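PDB 3G7N: lipase, which hydrolyses triacylglycerols and other acylglycerol lipids, releasing free fatty acids, as a secreted alkaline lipase of the alpha/beta-hydrolase superfamily. Local coordinates for residues V87-V99 against A161-G173. Sequence-based numbering, arbitrary orientation.
Sequences VTFPSDVKIMRGV and AFPIGNQAWADFG
Val87 CG1 reaches the edge of the Phe172 ring, while Phe89 meets the same ring obliquely, planes at 49°, with Phe89 CD1 3.6 Å from Phe172 CE2. Pro90 lays its CD over one face of Phe172, a CH-pi contact 3.7 Å from the ring centroid. Phe172 is swung out to this loop by a first torsion of -171°, CG anti to the backbone N. A type I turn from Pro90 to Val93 then brings the chain over the start of helix 167-175, where Asp92 sets its carboxylate against the methyl of Ala168 and its O accepts from Asn166 ND2 (3.0 Å), in the plane of the Asn166 amide. Val93 packs CG1 against Trp169 CB and CG2 against Ala168 and Phe172 CB. Asn166, the N-cap, takes Lys94 N (3.1 Å) and Trp169 N (2.9 Å) on OD1 from opposite faces of its amide. With an alanine in its place, Asp92 O is likely to lose its donor, and Lys94 N and Trp169 N their shared acceptor. Lys94 O accepts from Asn166 N and Met96 N donates to Ile164 O (2.8 Å), making a single beta bridge between Ile95 and Gly165. Ile95 rests CG1 on one face of the Trp169 indole; its CG2 lies beside Ile164 CD1. Met96 SD makes a Met-aromatic contact at the edge of Phe162, 3.8 Å from CE1, and Val99 CG2 touches the same edge. Phe162's side chain comes within about 5 Å of that of Ser132, assigned as the nucleophile; bridge and capped helix join the loop before helix 97-120 to helix 167-175 of the alpha/beta-hydrolase fold.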
# COMPACT_ATOMS: atom_id res chain seq x y z
N VAL A 87 -8.30 -4.80 15.96
CA VAL A 87 -7.72 -5.93 15.24
C VAL A 87 -7.41 -7.07 16.21
O VAL A 87 -6.83 -6.84 17.27
CB VAL A 87 -6.39 -5.54 14.53
CG1 VAL A 87 -5.83 -6.73 13.77
CG2 VAL A 87 -6.62 -4.34 13.61
N THR A 88 -7.83 -8.28 15.85
CA THR A 88 -7.49 -9.46 16.64
C THR A 88 -6.51 -10.34 15.86
O THR A 88 -6.90 -11.08 14.97
CB THR A 88 -8.74 -10.26 17.04
OG1 THR A 88 -9.65 -9.40 17.75
CG2 THR A 88 -8.36 -11.43 17.94
N PHE A 89 -5.24 -10.26 16.24
CA PHE A 89 -4.19 -11.02 15.54
C PHE A 89 -4.07 -12.42 16.14
O PHE A 89 -3.87 -12.53 17.36
CB PHE A 89 -2.83 -10.33 15.70
CG PHE A 89 -2.69 -9.04 14.91
CD1 PHE A 89 -2.42 -9.07 13.55
CD2 PHE A 89 -2.73 -7.83 15.56
CE1 PHE A 89 -2.21 -7.89 12.85
CE2 PHE A 89 -2.48 -6.64 14.87
CZ PHE A 89 -2.15 -6.69 13.53
N PRO A 90 -3.95 -13.44 15.29
CA PRO A 90 -3.55 -14.74 15.83
C PRO A 90 -2.20 -14.67 16.51
O PRO A 90 -1.32 -13.89 16.10
CB PRO A 90 -3.49 -15.64 14.60
CG PRO A 90 -4.53 -15.04 13.67
CD PRO A 90 -4.45 -13.55 13.90
N SER A 91 -1.98 -15.57 17.47
CA SER A 91 -0.81 -15.54 18.33
C SER A 91 0.52 -15.61 17.58
O SER A 91 1.56 -15.22 18.12
CB SER A 91 -0.88 -16.68 19.36
OG SER A 91 -0.76 -17.95 18.72
N ASP A 92 0.52 -16.33 16.46
CA ASP A 92 1.77 -16.57 15.74
C ASP A 92 2.16 -15.46 14.76
O ASP A 92 3.26 -15.47 14.22
CB ASP A 92 1.79 -17.95 15.08
CG ASP A 92 0.62 -18.17 14.13
OD1 ASP A 92 -0.41 -17.46 14.24
OD2 ASP A 92 0.69 -19.13 13.34
N VAL A 93 1.30 -14.46 14.59
CA VAL A 93 1.55 -13.39 13.62
C VAL A 93 2.66 -12.51 14.13
O VAL A 93 2.63 -12.04 15.27
CB VAL A 93 0.28 -12.53 13.39
CG1 VAL A 93 0.62 -11.21 12.68
CG2 VAL A 93 -0.70 -13.29 12.56
N LYS A 94 3.65 -12.26 13.27
CA LYS A 94 4.70 -11.31 13.61
C LYS A 94 4.91 -10.36 12.44
O LYS A 94 4.91 -10.80 11.29
CB LYS A 94 6.02 -12.04 13.89
CG LYS A 94 5.97 -13.04 15.06
CD LYS A 94 5.80 -12.33 16.38
CE LYS A 94 5.74 -13.32 17.53
NZ LYS A 94 7.04 -14.02 17.73
N ILE A 95 5.18 -9.10 12.76
CA ILE A 95 5.40 -8.06 11.75
C ILE A 95 6.66 -7.31 12.14
O ILE A 95 6.98 -7.17 13.32
CB ILE A 95 4.19 -7.07 11.72
CG1 ILE A 95 2.89 -7.80 11.39
CG2 ILE A 95 4.44 -5.93 10.74
CD1 ILE A 95 1.64 -6.90 11.49
N MET A 96 7.38 -6.80 11.14
CA MET A 96 8.58 -6.06 11.45
C MET A 96 8.27 -4.76 12.19
O MET A 96 7.32 -4.04 11.84
CB MET A 96 9.39 -5.81 10.17
CG MET A 96 8.66 -5.03 9.09
SD MET A 96 9.59 -4.96 7.52
CE MET A 96 10.73 -3.64 7.90
N ARG A 97 9.10 -4.41 13.17
CA ARG A 97 8.87 -3.22 13.96
C ARG A 97 8.91 -1.97 13.08
O ARG A 97 8.21 -0.99 13.34
CB ARG A 97 9.89 -3.11 15.09
CG ARG A 97 9.62 -1.94 16.02
CD ARG A 97 10.67 -1.80 17.12
NE ARG A 97 10.59 -2.87 18.09
CZ ARG A 97 11.57 -3.75 18.31
NH1 ARG A 97 12.69 -3.70 17.59
NH2 ARG A 97 11.44 -4.66 19.27
N GLY A 98 9.78 -1.96 12.07
CA GLY A 98 9.92 -0.81 11.20
C GLY A 98 8.69 -0.44 10.39
O GLY A 98 8.64 0.65 9.82
N VAL A 99 7.69 -1.32 10.34
CA VAL A 99 6.39 -0.99 9.75
C VAL A 99 5.30 -0.91 10.82
O VAL A 99 4.47 -0.01 10.78
CB VAL A 99 6.01 -1.98 8.63
CG1 VAL A 99 4.63 -1.65 8.05
CG2 VAL A 99 7.07 -1.94 7.54
N ALA A 161 6.29 -2.51 -2.89
CA ALA A 161 6.42 -2.76 -1.46
C ALA A 161 7.27 -3.97 -1.14
O ALA A 161 7.18 -5.00 -1.79
CB ALA A 161 5.06 -2.92 -0.81
N PHE A 162 8.02 -3.86 -0.05
CA PHE A 162 8.68 -5.01 0.56
C PHE A 162 7.70 -5.76 1.47
O PHE A 162 6.72 -5.19 1.94
CB PHE A 162 9.92 -4.55 1.34
CG PHE A 162 9.67 -3.44 2.31
CD1 PHE A 162 9.32 -3.72 3.63
CD2 PHE A 162 9.80 -2.12 1.94
CE1 PHE A 162 9.15 -2.69 4.55
CE2 PHE A 162 9.61 -1.09 2.85
CZ PHE A 162 9.35 -1.38 4.18
N PRO A 163 7.93 -7.07 1.70
CA PRO A 163 7.07 -7.83 2.61
C PRO A 163 7.40 -7.49 4.06
O PRO A 163 8.49 -6.98 4.33
CB PRO A 163 7.45 -9.28 2.30
CG PRO A 163 8.96 -9.18 1.98
CD PRO A 163 9.08 -7.86 1.21
N ILE A 164 6.44 -7.66 4.97
CA ILE A 164 6.59 -7.08 6.30
C ILE A 164 6.46 -8.04 7.47
O ILE A 164 6.49 -7.60 8.61
CB ILE A 164 5.65 -5.88 6.55
CG1 ILE A 164 4.18 -6.30 6.59
CG2 ILE A 164 5.82 -4.83 5.43
CD1 ILE A 164 3.27 -5.21 7.20
N GLY A 165 6.26 -9.32 7.19
CA GLY A 165 6.05 -10.24 8.32
C GLY A 165 6.29 -11.67 7.95
O GLY A 165 6.68 -12.01 6.82
N ASN A 166 5.92 -12.54 8.89
CA ASN A 166 6.14 -13.98 8.73
C ASN A 166 4.99 -14.65 8.01
O ASN A 166 4.07 -13.99 7.53
CB ASN A 166 6.43 -14.64 10.08
CG ASN A 166 5.26 -14.55 11.06
OD1 ASN A 166 4.19 -14.02 10.76
ND2 ASN A 166 5.46 -15.12 12.25
N GLN A 167 5.07 -15.97 7.82
CA GLN A 167 4.02 -16.66 7.08
C GLN A 167 2.66 -16.52 7.75
O GLN A 167 1.64 -16.39 7.08
CB GLN A 167 4.36 -18.13 6.89
CG GLN A 167 3.38 -18.87 5.97
CD GLN A 167 3.49 -18.44 4.52
OE1 GLN A 167 4.56 -18.51 3.92
NE2 GLN A 167 2.40 -17.91 3.97
N ALA A 168 2.64 -16.51 9.08
CA ALA A 168 1.36 -16.37 9.78
C ALA A 168 0.75 -14.98 9.49
O ALA A 168 -0.46 -14.87 9.27
CB ALA A 168 1.55 -16.58 11.28
N TRP A 169 1.60 -13.97 9.38
CA TRP A 169 1.15 -12.63 8.98
C TRP A 169 0.53 -12.66 7.59
O TRP A 169 -0.60 -12.20 7.38
CB TRP A 169 2.32 -11.65 9.00
CG TRP A 169 2.13 -10.49 8.06
CD1 TRP A 169 2.76 -10.30 6.87
CD2 TRP A 169 1.15 -9.46 8.18
NE1 TRP A 169 2.26 -9.18 6.25
CE2 TRP A 169 1.28 -8.64 7.04
CE3 TRP A 169 0.20 -9.13 9.14
CZ2 TRP A 169 0.44 -7.54 6.81
CZ3 TRP A 169 -0.66 -8.06 8.90
CH2 TRP A 169 -0.49 -7.25 7.77
N ALA A 170 1.23 -13.27 6.64
CA ALA A 170 0.74 -13.30 5.27
C ALA A 170 -0.60 -14.03 5.19
O ALA A 170 -1.52 -13.63 4.46
CB ALA A 170 1.77 -13.90 4.33
N ASP A 171 -0.70 -15.11 5.97
CA ASP A 171 -1.93 -15.91 5.99
C ASP A 171 -3.09 -15.11 6.58
O ASP A 171 -4.21 -15.20 6.10
CB ASP A 171 -1.73 -17.19 6.81
CG ASP A 171 -0.77 -18.17 6.14
OD1 ASP A 171 -0.57 -18.07 4.91
OD2 ASP A 171 -0.34 -19.13 6.81
N PHE A 172 -2.79 -14.33 7.61
CA PHE A 172 -3.78 -13.45 8.20
C PHE A 172 -4.23 -12.36 7.22
O PHE A 172 -5.42 -12.08 7.10
CB PHE A 172 -3.26 -12.84 9.49
CG PHE A 172 -4.30 -12.09 10.27
CD1 PHE A 172 -5.45 -12.74 10.71
CD2 PHE A 172 -4.13 -10.75 10.58
CE1 PHE A 172 -6.42 -12.06 11.43
CE2 PHE A 172 -5.10 -10.07 11.30
CZ PHE A 172 -6.19 -10.76 11.80
N GLY A 173 -3.28 -11.80 6.46
CA GLY A 173 -3.66 -10.84 5.44
C GLY A 173 -4.55 -11.48 4.38
O GLY A 173 -5.59 -10.92 4.01